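PDB 5N4B: dual function macrocyclase-peptidase POPB from Galerina marginata, which cleaves peptide bonds on the C-terminal side of proline and macrocyclises the resulting peptide in the biosynthesis of the amanitin toxins. Local coordinates for residues Ala573-Ala578 with Ala598-Gly603; Thr654-Asn659 with Met668-Phe673; Ala492-Tyr497 with Asp552-Ala557; Ala56-Ser61 with Pro687-Ile692. The protein carries 1 engineered substitution. All coordinates share one frame; numbering follows the deposited sequence.

Interaction 1 of 4, residues Ala573-Ala578 with Ala598-Gly603; sequences AINGAA and AAVPEG. Engineered in segment 573-578: Ala578 (natural residue Ser).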
loop_
_atom_site.group_PDB
_atom_site.type_symbol
_atom_site.label_atom_id
_atom_site.label_comp_id
_atom_site.label_asym_id
_atom_site.label_seq_id
_atom_site.Cartn_x
_atom_site.Cartn_y
_atom_site.Cartn_z
ATOM N N ALA A 573 -18.096 -13.203 5.214
ATOM C CA ALA A 573 -17.550 -12.142 6.037
ATOM C C ALA A 573 -16.754 -11.217 5.144
ATOM O O ALA A 573 -16.179 -11.666 4.149
ATOM C CB ALA A 573 -16.627 -12.686 7.112
ATOM N N ILE A 574 -16.726 -9.942 5.478
ATOM C CA ILE A 574 -16.001 -8.965 4.671
ATOM C C ILE A 574 -14.956 -8.240 5.494
ATOM O O ILE A 574 -15.127 -8.002 6.701
ATOM C CB ILE A 574 -16.919 -7.966 3.935
ATOM C CG1 ILE A 574 -17.878 -7.280 4.883
ATOM C CG2 ILE A 574 -17.675 -8.666 2.787
ATOM C CD1 ILE A 574 -18.744 -6.168 4.223
ATOM N N ASN A 575 -13.869 -7.857 4.813
ATOM C CA ASN A 575 -12.725 -7.219 5.440
ATOM C C ASN A 575 -12.060 -6.298 4.429
ATOM O O ASN A 575 -12.043 -6.590 3.225
ATOM C CB ASN A 575 -11.760 -8.327 5.912
ATOM C CG ASN A 575 -10.469 -7.832 6.546
ATOM O OD1 ASN A 575 -9.394 -8.331 6.187
ATOM N ND2 ASN A 575 -10.539 -6.914 7.484
ATOM N N GLY A 576 -11.535 -5.172 4.931
ATOM C CA GLY A 576 -10.792 -4.221 4.110
ATOM C C GLY A 576 -10.269 -3.127 5.010
ATOM O O GLY A 576 -10.714 -2.982 6.152
ATOM N N ALA A 577 -9.267 -2.420 4.500
ATOM C CA ALA A 577 -8.591 -1.383 5.257
ATOM C C ALA A 577 -8.534 -0.082 4.468
ATOM O O ALA A 577 -8.366 -0.076 3.250
ATOM C CB ALA A 577 -7.153 -1.808 5.621
ATOM N N ALA A 578 -8.643 1.036 5.189
ATOM C CA ALA A 578 -8.556 2.390 4.618
ATOM C C ALA A 578 -9.726 2.578 3.671
ATOM O O ALA A 578 -10.876 2.536 4.147
ATOM C CB ALA A 578 -7.149 2.686 4.074
ATOM N N ALA A 598 -20.372 -11.313 8.915
ATOM C CA ALA A 598 -19.440 -10.623 9.788
ATOM C C ALA A 598 -18.760 -9.537 8.981
ATOM O O ALA A 598 -18.638 -9.638 7.758
ATOM C CB ALA A 598 -18.368 -11.526 10.377
ATOM N N ALA A 599 -18.270 -8.524 9.688
ATOM C CA ALA A 599 -17.633 -7.397 9.033
ATOM C C ALA A 599 -16.492 -6.864 9.877
ATOM O O ALA A 599 -16.661 -6.629 11.077
ATOM C CB ALA A 599 -18.656 -6.282 8.774
ATOM N N VAL A 600 -15.331 -6.657 9.252
ATOM C CA VAL A 600 -14.122 -6.152 9.936
ATOM C C VAL A 600 -13.547 -5.007 9.105
ATOM O O VAL A 600 -12.705 -5.235 8.215
ATOM C CB VAL A 600 -13.091 -7.247 10.249
ATOM C CG1 VAL A 600 -11.881 -6.594 10.935
ATOM C CG2 VAL A 600 -13.719 -8.273 11.125
ATOM N N PRO A 601 -14.003 -3.759 9.320
ATOM C CA PRO A 601 -13.382 -2.593 8.672
ATOM C C PRO A 601 -12.199 -2.112 9.479
ATOM O O PRO A 601 -12.331 -1.905 10.693
ATOM C CB PRO A 601 -14.518 -1.570 8.647
ATOM C CG PRO A 601 -15.329 -1.928 9.873
ATOM C CD PRO A 601 -15.177 -3.389 10.134
ATOM N N GLU A 602 -11.059 -1.908 8.829
ATOM C CA GLU A 602 -9.802 -1.522 9.496
ATOM C C GLU A 602 -9.404 -0.111 9.062
ATOM O O GLU A 602 -9.209 0.150 7.882
ATOM C CB GLU A 602 -8.684 -2.507 9.167
ATOM C CG GLU A 602 -9.011 -3.931 9.530
ATOM C CD GLU A 602 -7.892 -4.910 9.162
ATOM O OE1 GLU A 602 -6.691 -4.506 9.198
ATOM O OE2 GLU A 602 -8.159 -6.084 8.907
ATOM N N GLY A 603 -9.262 0.801 10.010
ATOM C CA GLY A 603 -8.829 2.152 9.674
ATOM C C GLY A 603 -9.578 2.805 8.537
ATOM O O GLY A 603 -8.963 3.463 7.679
#
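Strands 573-577 and 598-602 are parallel neighbours in the central sheet of the alpha/beta-hydrolase domain, the two strands of a beta-alpha-beta unit whose crossover helix 579-590 begins right after Ala578. Their axes run 4.7 Å apart and only 4° off parallel. The tight part is the buried pairing of Ile574 with Ala599: Ile574 N gives its hydrogen to Ala598 O, Val600 N meets Ile574 O nearly along the C=O axis, and Ile574 CG1, in the crowded position between N and C (chi1 53°), rests on Ala599 CB beside helix 579-590. On the face under helix 705-722 the CB atoms of Ala573 and Ala598 lie 3.9 Å apart. Toward Gly576 and Pro601 the strands spread to a CA-CA distance of 5.5 Å, and Gly576 N bonds only weakly to Val600 O. The amide of Asn575 reaches over its face toward the neighbouring strand. ND2 donates two bonds close to its amide plane, one to Val600 O on a lone pair (2.8 Å) and a nearly straight one to Glu602 OE2 (2.9 Å), met from above the carboxylate plane. At the more open end, a polar side chain of the bound peptide hydrogen-bonds Glu602 OE1. Lys715 links Asn575 OD1 and Glu602 OE2, and probably steadies the carboxylate charge. Engineered Ala578 holds the nucleophile position of the charge relay system; its N lies 2.9 Å from Glu602 O, nearly along the C=O axis.

Interaction 2 of 4, residues Thr654-Asn659 with Met668-Phe673; sequences TLITVN and MHSFKF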
loop_
_atom_site.group_PDB
_atom_site.type_symbol
_atom_site.label_atom_id
_atom_site.label_comp_id
_atom_site.label_asym_id
_atom_site.label_seq_id
_atom_site.Cartn_x
_atom_site.Cartn_y
_atom_site.Cartn_z
ATOM N N THR A 654 -19.791 -7.103 13.920
ATOM C CA THR A 654 -18.857 -6.151 13.374
ATOM C C THR A 654 -17.787 -5.881 14.417
ATOM O O THR A 654 -18.095 -5.581 15.581
ATOM C CB THR A 654 -19.577 -4.853 12.993
ATOM O OG1 THR A 654 -20.510 -5.099 11.927
ATOM C CG2 THR A 654 -18.608 -3.820 12.482
ATOM N N LEU A 655 -16.525 -5.974 13.992
ATOM C CA LEU A 655 -15.357 -5.664 14.813
ATOM C C LEU A 655 -14.562 -4.639 14.031
ATOM O O LEU A 655 -13.943 -4.953 13.007
ATOM C CB LEU A 655 -14.504 -6.869 15.104
ATOM C CG LEU A 655 -13.228 -6.554 15.905
ATOM C CD1 LEU A 655 -13.577 -6.062 17.305
ATOM C CD2 LEU A 655 -12.348 -7.762 16.025
ATOM N N ILE A 656 -14.650 -3.386 14.426
ATOM C CA ILE A 656 -13.915 -2.291 13.780
ATOM C C ILE A 656 -12.562 -2.192 14.458
ATOM O O ILE A 656 -12.466 -2.385 15.680
ATOM C CB ILE A 656 -14.721 -0.982 13.921
ATOM C CG1 ILE A 656 -16.150 -1.171 13.387
ATOM C CG2 ILE A 656 -14.001 0.158 13.260
ATOM C CD1 ILE A 656 -16.937 0.076 13.176
ATOM N N THR A 657 -11.527 -1.931 13.715
ATOM C CA THR A 657 -10.195 -1.795 14.315
ATOM C C THR A 657 -9.553 -0.513 13.812
ATOM O O THR A 657 -9.640 -0.192 12.625
ATOM C CB THR A 657 -9.281 -3.034 14.109
ATOM O OG1 THR A 657 -8.883 -3.122 12.747
ATOM C CG2 THR A 657 -10.035 -4.337 14.451
ATOM N N VAL A 658 -8.926 0.227 14.728
ATOM C CA VAL A 658 -8.190 1.424 14.383
ATOM C C VAL A 658 -6.921 1.518 15.209
ATOM O O VAL A 658 -6.797 0.917 16.271
ATOM C CB VAL A 658 -9.000 2.742 14.518
ATOM C CG1 VAL A 658 -10.238 2.738 13.621
ATOM C CG2 VAL A 658 -9.337 3.001 15.981
ATOM N N ASN A 659 -5.996 2.358 14.723
ATOM C CA ASN A 659 -4.772 2.749 15.420
ATOM C C ASN A 659 -4.898 4.217 15.776
ATOM O O ASN A 659 -5.203 5.039 14.916
ATOM C CB ASN A 659 -3.572 2.479 14.492
ATOM C CG ASN A 659 -3.396 0.970 14.176
ATOM O OD1 ASN A 659 -3.501 0.131 15.082
ATOM N ND2 ASN A 659 -3.137 0.621 12.909
ATOM N N MET A 668 -11.442 9.205 14.029
ATOM C CA MET A 668 -12.790 9.730 14.246
ATOM C C MET A 668 -13.791 9.152 13.269
ATOM O O MET A 668 -14.948 9.023 13.617
ATOM C CB MET A 668 -12.787 11.257 14.178
ATOM C CG MET A 668 -12.643 11.850 12.815
ATOM S SD MET A 668 -14.244 12.069 12.003
ATOM C CE MET A 668 -13.761 12.543 10.351
ATOM N N HIS A 669 -13.360 8.756 12.070
ATOM C CA HIS A 669 -14.262 8.156 11.103
ATOM C C HIS A 669 -14.929 6.923 11.715
ATOM O O HIS A 669 -16.158 6.800 11.754
ATOM C CB HIS A 669 -13.454 7.753 9.872
ATOM C CG HIS A 669 -13.138 8.873 8.959
ATOM N ND1 HIS A 669 -14.074 9.446 8.113
ATOM C CD2 HIS A 669 -11.977 9.536 8.748
ATOM C CE1 HIS A 669 -13.498 10.408 7.426
ATOM N NE2 HIS A 669 -12.225 10.488 7.790
ATOM N N SER A 670 -14.110 5.961 12.132
ATOM C CA SER A 670 -14.602 4.768 12.783
ATOM C C SER A 670 -15.323 5.070 14.095
ATOM O O SER A 670 -16.303 4.401 14.438
ATOM C CB SER A 670 -13.451 3.841 13.109
ATOM O OG SER A 670 -12.960 3.231 11.939
ATOM N N PHE A 671 -14.824 6.032 14.880
ATOM C CA PHE A 671 -15.494 6.364 16.148
ATOM C C PHE A 671 -16.934 6.843 15.907
ATOM O O PHE A 671 -17.875 6.403 16.593
ATOM C CB PHE A 671 -14.729 7.437 16.922
ATOM C CG PHE A 671 -13.384 7.062 17.396
ATOM C CD1 PHE A 671 -12.914 5.753 17.360
ATOM C CD2 PHE A 671 -12.536 8.066 17.898
ATOM C CE1 PHE A 671 -11.619 5.465 17.829
ATOM C CE2 PHE A 671 -11.279 7.770 18.351
ATOM C CZ PHE A 671 -10.821 6.467 18.308
ATOM N N LYS A 672 -17.119 7.742 14.949
ATOM C CA LYS A 672 -18.466 8.199 14.660
ATOM C C LYS A 672 -19.321 7.056 14.150
ATOM O O LYS A 672 -20.496 6.941 14.501
ATOM C CB LYS A 672 -18.457 9.332 13.650
ATOM C CG LYS A 672 -17.920 10.647 14.169
ATOM C CD LYS A 672 -18.172 11.739 13.121
ATOM C CE LYS A 672 -17.519 12.987 13.531
ATOM N NZ LYS A 672 -17.735 13.973 12.479
ATOM N N PHE A 673 -18.760 6.212 13.291
ATOM C CA PHE A 673 -19.557 5.131 12.731
ATOM C C PHE A 673 -20.033 4.182 13.824
ATOM O O PHE A 673 -21.221 3.841 13.880
ATOM C CB PHE A 673 -18.826 4.419 11.595
ATOM C CG PHE A 673 -19.666 3.408 10.885
ATOM C CD1 PHE A 673 -20.722 3.836 10.098
ATOM C CD2 PHE A 673 -19.436 2.070 11.044
ATOM C CE1 PHE A 673 -21.507 2.930 9.415
ATOM C CE2 PHE A 673 -20.226 1.139 10.360
ATOM C CZ PHE A 673 -21.276 1.593 9.566
#
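Helix 668-673 runs back against strand 654-659 at an interaxial angle of 151°, the axes 9.0 Å apart at their closest and the backbones nearest at Ile656 and Ser670. Ile656 and Val658, two residues apart and so on the same face of the strand, both direct their CB toward the helix. Ser670 enters between them with its small side chain. Its OG, anti to the carbonyl carbon (chi1 -73°), lies against two methyls, 3.2 Å from Val658 CG1 and 3.5 Å from Ile656 CG2. The fit is tight here: Val658 CG1 approaches Ser670 CB to 3.4 Å, closer than carbons usually pack. Two phenylalanines flank the serine. Ile656 reaches out through CG1 to set CD1 in the plane of the Phe673 ring, at the edge by CD2, 3.8 Å away, the two side chains crossing at about a right angle. Val658 CG2, held in the crowded position between N and C, touches Phe671 CE1 obliquely. The CB of Phe671 leaves the helix away from the strand, but its ring swings back and meets Trp51 of helix 46-64 edge-to-face. Phe673 extends instead toward Met585 and Val589 of helix 579-590. All five side chains are buried. This is the packing of the first strand and helix of a beta-alpha-beta unit, 653-659, 668-680 and 688-693, in the alpha/beta-hydrolase fold, whose intervening loop bears the charge-relay Asp662.

Interaction 3 of 4, residues Ala492-Tyr497 with Asp552-Ala557; sequences AIQYGY and DDFIAA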
loop_
_atom_site.group_PDB
_atom_site.type_symbol
_atom_site.label_atom_id
_atom_site.label_comp_id
_atom_site.label_asym_id
_atom_site.label_seq_id
_atom_site.Cartn_x
_atom_site.Cartn_y
_atom_site.Cartn_z
ATOM N N ALA A 492 -16.874 -17.888 3.730
ATOM C CA ALA A 492 -16.027 -17.109 2.848
ATOM C C ALA A 492 -15.568 -15.853 3.561
ATOM O O ALA A 492 -16.351 -15.237 4.286
ATOM C CB ALA A 492 -16.778 -16.722 1.552
ATOM N N ILE A 493 -14.297 -15.505 3.400
ATOM C CA ILE A 493 -13.813 -14.176 3.727
ATOM C C ILE A 493 -13.578 -13.456 2.424
ATOM O O ILE A 493 -12.808 -13.924 1.570
ATOM C CB ILE A 493 -12.590 -14.170 4.625
ATOM C CG1 ILE A 493 -13.084 -14.437 6.055
ATOM C CG2 ILE A 493 -11.919 -12.838 4.547
ATOM C CD1 ILE A 493 -13.608 -15.739 6.355
ATOM N N GLN A 494 -14.276 -12.340 2.260
ATOM C CA GLN A 494 -14.262 -11.547 1.038
ATOM C C GLN A 494 -13.561 -10.232 1.334
ATOM O O GLN A 494 -13.986 -9.472 2.219
ATOM C CB GLN A 494 -15.685 -11.320 0.533
ATOM C CG GLN A 494 -15.797 -10.509 -0.712
ATOM C CD GLN A 494 -17.198 -10.340 -1.173
ATOM O OE1 GLN A 494 -17.895 -11.331 -1.367
ATOM N NE2 GLN A 494 -17.661 -9.106 -1.315
ATOM N N TYR A 495 -12.496 -9.970 0.594
ATOM C CA TYR A 495 -11.600 -8.860 0.867
ATOM C C TYR A 495 -11.674 -7.863 -0.261
ATOM O O TYR A 495 -11.765 -8.251 -1.426
ATOM C CB TYR A 495 -10.159 -9.392 0.960
ATOM C CG TYR A 495 -9.130 -8.374 1.339
ATOM C CD1 TYR A 495 -9.166 -7.764 2.581
ATOM C CD2 TYR A 495 -8.142 -8.011 0.471
ATOM C CE1 TYR A 495 -8.238 -6.783 2.945
ATOM C CE2 TYR A 495 -7.201 -7.039 0.821
ATOM C CZ TYR A 495 -7.261 -6.430 2.062
ATOM O OH TYR A 495 -6.329 -5.466 2.430
ATOM N N GLY A 496 -11.611 -6.587 0.058
ATOM C CA GLY A 496 -11.603 -5.572 -0.974
ATOM C C GLY A 496 -10.938 -4.284 -0.537
ATOM O O GLY A 496 -10.734 -4.019 0.649
ATOM N N TYR A 497 -10.632 -3.473 -1.547
ATOM C CA TYR A 497 -10.119 -2.122 -1.347
ATOM C C TYR A 497 -11.032 -1.170 -2.104
ATOM O O TYR A 497 -11.819 -0.460 -1.471
ATOM C CB TYR A 497 -8.651 -2.008 -1.771
ATOM C CG TYR A 497 -8.061 -0.665 -1.499
ATOM C CD1 TYR A 497 -7.724 -0.276 -0.191
ATOM C CD2 TYR A 497 -7.808 0.240 -2.530
ATOM C CE1 TYR A 497 -7.151 0.966 0.046
ATOM C CE2 TYR A 497 -7.249 1.460 -2.284
ATOM C CZ TYR A 497 -6.921 1.827 -0.998
ATOM O OH TYR A 497 -6.323 3.054 -0.748
ATOM N N ASP A 552 -21.893 -1.599 -5.177
ATOM C CA ASP A 552 -22.718 -2.558 -5.887
ATOM C C ASP A 552 -21.887 -3.768 -6.334
ATOM O O ASP A 552 -22.343 -4.907 -6.247
ATOM C CB ASP A 552 -23.389 -1.865 -7.079
ATOM C CG ASP A 552 -24.512 -0.884 -6.662
ATOM O OD1 ASP A 552 -25.072 -1.051 -5.553
ATOM O OD2 ASP A 552 -24.844 0.004 -7.476
ATOM N N ASP A 553 -20.677 -3.543 -6.817
ATOM C CA ASP A 553 -19.830 -4.651 -7.261
ATOM C C ASP A 553 -19.489 -5.562 -6.082
ATOM O O ASP A 553 -19.497 -6.779 -6.201
ATOM C CB ASP A 553 -18.538 -4.125 -7.899
ATOM C CG ASP A 553 -18.735 -3.449 -9.245
ATOM O OD1 ASP A 553 -19.835 -3.515 -9.794
ATOM O OD2 ASP A 553 -17.727 -2.865 -9.697
ATOM N N PHE A 554 -19.177 -4.975 -4.928
ATOM C CA PHE A 554 -18.760 -5.766 -3.773
ATOM C C PHE A 554 -19.931 -6.553 -3.190
ATOM O O PHE A 554 -19.793 -7.741 -2.849
ATOM C CB PHE A 554 -18.138 -4.847 -2.721
ATOM C CG PHE A 554 -17.241 -5.536 -1.720
ATOM C CD1 PHE A 554 -16.087 -6.173 -2.101
ATOM C CD2 PHE A 554 -17.503 -5.407 -0.373
ATOM C CE1 PHE A 554 -15.238 -6.756 -1.169
ATOM C CE2 PHE A 554 -16.678 -5.992 0.569
ATOM C CZ PHE A 554 -15.566 -6.669 0.177
ATOM N N ILE A 555 -21.095 -5.923 -3.111
ATOM C CA ILE A 555 -22.281 -6.620 -2.644
ATOM C C ILE A 555 -22.699 -7.743 -3.604
ATOM O O ILE A 555 -23.013 -8.868 -3.190
ATOM C CB ILE A 555 -23.404 -5.601 -2.397
ATOM C CG1 ILE A 555 -23.046 -4.715 -1.210
ATOM C CG2 ILE A 555 -24.723 -6.346 -2.193
ATOM C CD1 ILE A 555 -23.891 -3.444 -1.143
ATOM N N ALA A 556 -22.649 -7.471 -4.913
ATOM C CA ALA A 556 -22.961 -8.516 -5.885
ATOM C C ALA A 556 -22.014 -9.714 -5.782
ATOM O O ALA A 556 -22.414 -10.876 -6.012
ATOM C CB ALA A 556 -22.998 -7.941 -7.296
ATOM N N ALA A 557 -20.743 -9.478 -5.457
ATOM C CA ALA A 557 -19.815 -10.588 -5.303
ATOM C C ALA A 557 -20.267 -11.509 -4.174
ATOM O O ALA A 557 -20.250 -12.734 -4.310
ATOM C CB ALA A 557 -18.415 -10.041 -5.040
#
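Gln494 and Phe554 reach for each other tip to tip, the amide of one standing almost upright on the ring of the other, with the two planes 84° apart. Gln494 leaves its strand fully extended: CG is anti to the backbone N (chi1 180°) and CD continues the line, which carries the amide across to the helix. There NE2 sits over the centre of the Phe554 ring, 3.3 Å above its plane. The same nitrogen donates a hydrogen bond to Phe554 O, 3.0 Å away; the bond is bent, 141° at the hydrogen, and NE2 lies above the carbonyl plane. One buried amide nitrogen thus meets both the ring and the backbone carbonyl of a single residue, an arrangement that probably holds the amide in this rotation and satisfies a polar group within an apolar layer. Gln494 OE1 and NE2 lie about equally far from Ala557 CB, with OE1 3.7 Å from Ala557 C. Phe554, with CG anti to its N, carries its ring toward Tyr495 and Gly496, where Tyr495 O lies in the ring plane at the edge by CE1. Gly496 CA packs on the same Phe554 CE1 at 3.8 Å. The side chain of Tyr495 turns to the opposite side of the strand, where its OH bonds the backbone of the bound peptide. Segment 552-557 of helix 548-563 runs nearly antiparallel to strand 492-495 on one face of the central sheet, with Pro526 of strand 522-526 and Ile574 of strand 572-577 also packed on Phe554.

Interaction 4 of 4, residues Ala56-Ser61 with Pro687-Ile692; sequences ADLAQS and PLLIKI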
loop_
_atom_site.group_PDB
_atom_site.type_symbol
_atom_site.label_atom_id
_atom_site.label_comp_id
_atom_site.label_asym_id
_atom_site.label_seq_id
_atom_site.Cartn_x
_atom_site.Cartn_y
_atom_site.Cartn_z
ATOM N N ALA A 56 -12.809 -0.323 24.071
ATOM C CA ALA A 56 -11.749 -1.309 23.912
ATOM C C ALA A 56 -11.866 -2.407 24.969
ATOM O O ALA A 56 -11.679 -3.594 24.645
ATOM C CB ALA A 56 -10.373 -0.632 23.967
ATOM N N ASP A 57 -12.279 -2.049 26.177
ATOM C CA ASP A 57 -12.505 -3.024 27.240
ATOM C C ASP A 57 -13.672 -3.929 26.893
ATOM O O ASP A 57 -13.591 -5.150 27.104
ATOM C CB ASP A 57 -12.780 -2.311 28.574
ATOM C CG ASP A 57 -11.532 -1.644 29.198
ATOM O OD1 ASP A 57 -10.388 -1.842 28.707
ATOM O OD2 ASP A 57 -11.737 -0.881 30.197
ATOM N N LEU A 58 -14.762 -3.369 26.337
ATOM C CA LEU A 58 -15.894 -4.201 25.902
ATOM C C LEU A 58 -15.469 -5.168 24.820
ATOM O O LEU A 58 -15.859 -6.352 24.832
ATOM C CB LEU A 58 -17.054 -3.327 25.413
ATOM C CG LEU A 58 -18.349 -4.009 24.999
ATOM C CD1 LEU A 58 -19.032 -4.577 26.219
ATOM C CD2 LEU A 58 -19.243 -3.005 24.335
ATOM N N ALA A 59 -14.726 -4.686 23.835
ATOM C CA ALA A 59 -14.323 -5.568 22.754
ATOM C C ALA A 59 -13.450 -6.690 23.295
ATOM O O ALA A 59 -13.632 -7.858 22.935
ATOM C CB ALA A 59 -13.566 -4.800 21.689
ATOM N N GLN A 60 -12.466 -6.346 24.148
ATOM C CA GLN A 60 -11.588 -7.384 24.669
ATOM C C GLN A 60 -12.344 -8.350 25.572
ATOM O O GLN A 60 -12.081 -9.554 25.537
ATOM C CB GLN A 60 -10.422 -6.788 25.457
ATOM C CG GLN A 60 -9.411 -7.852 25.912
ATOM C CD GLN A 60 -8.806 -8.545 24.751
ATOM O OE1 GLN A 60 -8.153 -7.911 23.897
ATOM N NE2 GLN A 60 -9.048 -9.834 24.644
ATOM N N SER A 61 -13.307 -7.853 26.354
ATOM C CA SER A 61 -14.117 -8.739 27.178
ATOM C C SER A 61 -14.872 -9.746 26.294
ATOM O O SER A 61 -15.047 -10.919 26.660
ATOM C CB SER A 61 -15.073 -7.936 28.061
ATOM O OG SER A 61 -15.963 -8.800 28.744
ATOM N N PRO A 687 -22.786 -8.522 18.085
ATOM C CA PRO A 687 -22.017 -7.442 18.694
ATOM C C PRO A 687 -21.466 -6.483 17.660
ATOM O O PRO A 687 -21.030 -6.877 16.573
ATOM C CB PRO A 687 -20.886 -8.184 19.424
ATOM C CG PRO A 687 -20.694 -9.432 18.625
ATOM C CD PRO A 687 -22.138 -9.821 18.289
ATOM N N LEU A 688 -21.475 -5.213 18.036
ATOM C CA LEU A 688 -20.944 -4.100 17.244
ATOM C C LEU A 688 -19.846 -3.483 18.102
ATOM O O LEU A 688 -20.128 -2.737 19.043
ATOM C CB LEU A 688 -22.036 -3.105 16.877
ATOM C CG LEU A 688 -23.243 -3.793 16.203
ATOM C CD1 LEU A 688 -24.385 -2.810 16.003
ATOM C CD2 LEU A 688 -22.930 -4.388 14.865
ATOM N N LEU A 689 -18.593 -3.788 17.807
ATOM C CA LEU A 689 -17.464 -3.544 18.693
ATOM C C LEU A 689 -16.343 -2.795 17.978
ATOM O O LEU A 689 -16.262 -2.798 16.735
ATOM C CB LEU A 689 -16.849 -4.848 19.173
ATOM C CG LEU A 689 -17.824 -5.792 19.843
ATOM C CD1 LEU A 689 -17.125 -7.117 20.100
ATOM C CD2 LEU A 689 -18.382 -5.184 21.095
ATOM N N ILE A 690 -15.472 -2.131 18.745
ATOM C CA ILE A 690 -14.293 -1.465 18.188
ATOM C C ILE A 690 -13.089 -1.708 19.083
ATOM O O ILE A 690 -13.175 -1.602 20.320
ATOM C CB ILE A 690 -14.517 0.043 17.922
ATOM C CG1 ILE A 690 -13.286 0.650 17.246
ATOM C CG2 ILE A 690 -14.858 0.792 19.227
ATOM C CD1 ILE A 690 -13.589 2.044 16.698
ATOM N N LYS A 691 -11.962 -2.043 18.439
ATOM C CA LYS A 691 -10.646 -2.139 19.060
ATOM C C LYS A 691 -9.844 -0.910 18.678
ATOM O O LYS A 691 -9.877 -0.473 17.525
ATOM C CB LYS A 691 -9.899 -3.360 18.526
ATOM C CG LYS A 691 -10.283 -4.623 19.135
ATOM C CD LYS A 691 -9.467 -5.782 18.511
ATOM C CE LYS A 691 -7.973 -5.654 18.737
ATOM N NZ LYS A 691 -7.161 -6.823 18.256
ATOM N N ILE A 692 -9.076 -0.381 19.629
ATOM C CA ILE A 692 -8.362 0.878 19.470
ATOM C C ILE A 692 -6.953 0.655 19.992
ATOM O O ILE A 692 -6.740 0.613 21.214
ATOM C CB ILE A 692 -9.042 2.038 20.204
ATOM C CG1 ILE A 692 -10.503 2.159 19.723
ATOM C CG2 ILE A 692 -8.246 3.310 19.926
ATOM C CD1 ILE A 692 -11.481 2.843 20.628
#
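Leu689 is the main apolar side chain of strand 688-692 against helix 56-61, which crosses the strand at an interaxial angle of 110° with axes 6.8 Å apart. Its CB, pointing toward the helix, meets Ala59 CB at 4.1 Å. CG then turns anti to the carbonyl carbon (chi1 -55°) and splits the side chain between two helix residues. CD1 passes along Ala59, 4.2 Å from its CA. CD2 goes to Leu58, touching that residue's CD2 at 4.0 Å and its CG almost as closely, and the two leucines cross at about a right angle. Ala59 sits close over the strand backbone: its methyl lies 3.5 Å from Ile690 O and also reaches Lys691 CG at 4.2 Å. One turn earlier, Ala56 brings its CA close to the same carbonyl oxygen. The strand is the outermost of the central sheet, and the helix belongs to the N-terminal part of the chain, more than 600 residues away in sequence. Trp7 and Tyr12 also pack on Leu58, while Ile690 faces the other way, onto helix 668-680. Lys691 lends only its aliphatic stem; its NZ forms salt bridges with Asp714 and Asp711 of helix 705-722. Between the two segments the chemistry is therefore aliphatic carbon against aliphatic carbon and against a backbone carbonyl, so the hold rests on shape and not on directed polar bonds.

All four interactions draw on one eight-stranded sheet: 1 joins two of its inner strands, 2 and 3 lay helices against it, and 4 covers its outermost strand with the N-terminal helix. Interactions 1 to 3 are buried, while 4 is partly open. Interaction 1 touches 3 through Ala573 and the strand of Gln494, and touches 2 through Ala599 and Leu655; interactions 2 and 4 meet where Ile656 pairs with Leu689 and Lys691. Interactions 2 and 3, 20 Å apart between centres, make no contact. Chemistry follows place: backbone bonds and a charged cluster in 1, one buried amide in 3, apolar packing around a serine in 2, aliphatic packing in 4.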